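Local coordinates for copper homeostasis protein cutF (Escherichia coli, PDB 2Z4I) that serves as an outer-membrane lipoprotein that activates the Cpx signalling pathway and takes part in copper homeostasis and in adhesion to hydrophobic surfaces, at residues 34-40 with 51-57. The protein carries 1 engineered substitution. Residues are numbered along the deposited sequence; the frame is centred on the assembly and turned at random.
Sequences CEGIETS and MNERYLG
The carbonyl oxygen of E38 is gripped from two sources: the amide N of R54 donates to E38 O over 2.9 Å, and a bound water probably donates to the same oxygen over 2.8 Å. The water also hydrogen-bonds to S40 OG and N52 OD1, tying one strand's backbone to polar side chains of both. In return, E38 N donates to R54 O, and a like pair of backbone bonds joins S40 and N52. CA-H...O contacts, among them E53 CA to E38 O at 3.3 Å, fill the intervals between these bonds. Together they hold the antiparallel beta hairpin of strands 34-43 and 48-56, part of the N-terminal beta-barrel of NlpE, in which strands 24-31 and 64-72 flank the pair.

On the face bearing I37, T39, E53 and Y55, I37 lies alongside the tyrosine. With CG2 of I37 anti to the backbone N, this methyl comes over one face of the Y55 ring, offset toward the rim, in a CH-pi contact, 4.2 Å from the centroid and 19° off the normal. At the ring edge, in plane, sits C34 SG, 3.9 Å from Y55 CD1; this sulfur closes the CXXC disulfide with C31. On the opposite face of the sheet, E38 and R54 run side by side, with a long and doubtful salt bridge of 3.7 Å between E38 OE2 and R54 NE.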
# COMPACT_ATOMS: atom_id res chain seq x y z
N CYS A 34 15.25 -12.53 -6.64
CA CYS A 34 15.57 -11.12 -6.73
C CYS A 34 14.37 -10.21 -6.85
O CYS A 34 13.23 -10.66 -6.89
CB CYS A 34 16.57 -10.87 -7.85
SG CYS A 34 16.02 -10.92 -9.59
N GLU A 35 14.65 -8.91 -6.90
CA GLU A 35 13.64 -7.87 -6.99
C GLU A 35 12.70 -8.02 -8.18
O GLU A 35 11.52 -7.71 -8.09
CB GLU A 35 14.33 -6.51 -7.03
CG GLU A 35 15.00 -6.13 -5.70
CD GLU A 35 15.93 -4.93 -5.82
OE1 GLU A 35 15.48 -3.85 -6.27
OE2 GLU A 35 17.11 -5.07 -5.46
N GLY A 36 13.24 -8.50 -9.29
CA GLY A 36 12.42 -8.68 -10.47
C GLY A 36 13.27 -8.73 -11.72
O GLY A 36 14.43 -8.32 -11.69
N ILE A 37 12.69 -9.25 -12.80
CA ILE A 37 13.41 -9.35 -14.05
C ILE A 37 12.86 -8.37 -15.08
O ILE A 37 11.70 -8.47 -15.49
CB ILE A 37 13.31 -10.77 -14.63
CG1 ILE A 37 13.73 -11.80 -13.60
CG2 ILE A 37 14.24 -10.91 -15.80
CD1 ILE A 37 13.65 -13.23 -14.09
N GLU A 38 13.70 -7.41 -15.48
CA GLU A 38 13.35 -6.41 -16.49
C GLU A 38 13.35 -7.13 -17.83
O GLU A 38 14.41 -7.47 -18.35
CB GLU A 38 14.40 -5.31 -16.53
CG GLU A 38 14.32 -4.28 -15.44
CD GLU A 38 15.40 -3.23 -15.60
OE1 GLU A 38 15.48 -2.60 -16.69
OE2 GLU A 38 16.19 -3.03 -14.64
N THR A 39 12.17 -7.33 -18.39
CA THR A 39 12.03 -8.05 -19.65
C THR A 39 11.62 -7.16 -20.81
O THR A 39 10.80 -6.25 -20.66
CB THR A 39 10.99 -9.15 -19.47
OG1 THR A 39 11.42 -10.02 -18.41
CG2 THR A 39 10.79 -9.95 -20.74
N SER A 40 12.19 -7.41 -21.98
CA SER A 40 11.80 -6.62 -23.14
C SER A 40 11.92 -7.53 -24.34
O SER A 40 12.97 -8.14 -24.55
CB SER A 40 12.69 -5.39 -23.30
OG SER A 40 14.05 -5.76 -23.36
N MSE A 51 15.15 -10.86 -27.25
CA MSE A 51 14.63 -10.64 -25.92
C MSE A 51 15.76 -10.29 -24.97
O MSE A 51 16.86 -10.84 -25.07
CB MSE A 51 13.91 -11.87 -25.40
CG MSE A 51 13.37 -11.69 -24.01
SE MSE A 51 12.23 -13.14 -23.50
CE MSE A 51 10.65 -12.58 -24.50
N ASN A 52 15.49 -9.39 -24.04
CA ASN A 52 16.49 -8.99 -23.09
C ASN A 52 15.96 -9.18 -21.70
O ASN A 52 14.82 -8.79 -21.41
CB ASN A 52 16.85 -7.52 -23.30
CG ASN A 52 18.03 -7.08 -22.45
OD1 ASN A 52 18.05 -5.96 -21.96
ND2 ASN A 52 19.01 -7.95 -22.29
N GLU A 53 16.76 -9.77 -20.83
CA GLU A 53 16.34 -9.95 -19.45
C GLU A 53 17.39 -9.38 -18.53
O GLU A 53 18.55 -9.76 -18.62
CB GLU A 53 16.15 -11.43 -19.14
CG GLU A 53 15.12 -12.12 -20.00
CD GLU A 53 14.95 -13.57 -19.62
OE1 GLU A 53 14.49 -14.36 -20.47
OE2 GLU A 53 15.27 -13.93 -18.47
N ARG A 54 16.99 -8.47 -17.65
CA ARG A 54 17.90 -7.85 -16.70
C ARG A 54 17.42 -8.12 -15.28
O ARG A 54 16.25 -7.95 -14.98
CB ARG A 54 17.99 -6.36 -16.96
CG ARG A 54 19.02 -5.70 -16.10
CD ARG A 54 19.17 -4.23 -16.39
NE ARG A 54 19.80 -3.59 -15.24
CZ ARG A 54 21.05 -3.81 -14.85
NH1 ARG A 54 21.82 -4.65 -15.53
NH2 ARG A 54 21.51 -3.22 -13.74
N TYR A 55 18.33 -8.53 -14.41
CA TYR A 55 17.98 -8.87 -13.03
C TYR A 55 18.24 -7.78 -12.02
O TYR A 55 19.38 -7.51 -11.67
CB TYR A 55 18.73 -10.13 -12.61
CG TYR A 55 18.33 -11.33 -13.42
CD1 TYR A 55 17.30 -12.17 -13.01
CD2 TYR A 55 18.93 -11.58 -14.65
CE1 TYR A 55 16.86 -13.22 -13.80
CE2 TYR A 55 18.50 -12.63 -15.46
CZ TYR A 55 17.46 -13.45 -15.03
OH TYR A 55 17.03 -14.46 -15.84
N LEU A 56 17.16 -7.18 -11.53
CA LEU A 56 17.27 -6.13 -10.52
C LEU A 56 17.62 -6.80 -9.20
O LEU A 56 17.00 -7.80 -8.83
CB LEU A 56 15.94 -5.40 -10.40
CG LEU A 56 15.48 -4.70 -11.67
CD1 LEU A 56 14.05 -4.20 -11.53
CD2 LEU A 56 16.41 -3.54 -11.94
N GLY A 57 18.60 -6.24 -8.50
CA GLY A 57 19.03 -6.80 -7.23
C GLY A 57 19.73 -8.13 -7.45
O GLY A 57 19.53 -9.09 -6.70
O HOH W 1 15.17 -5.88 -20.56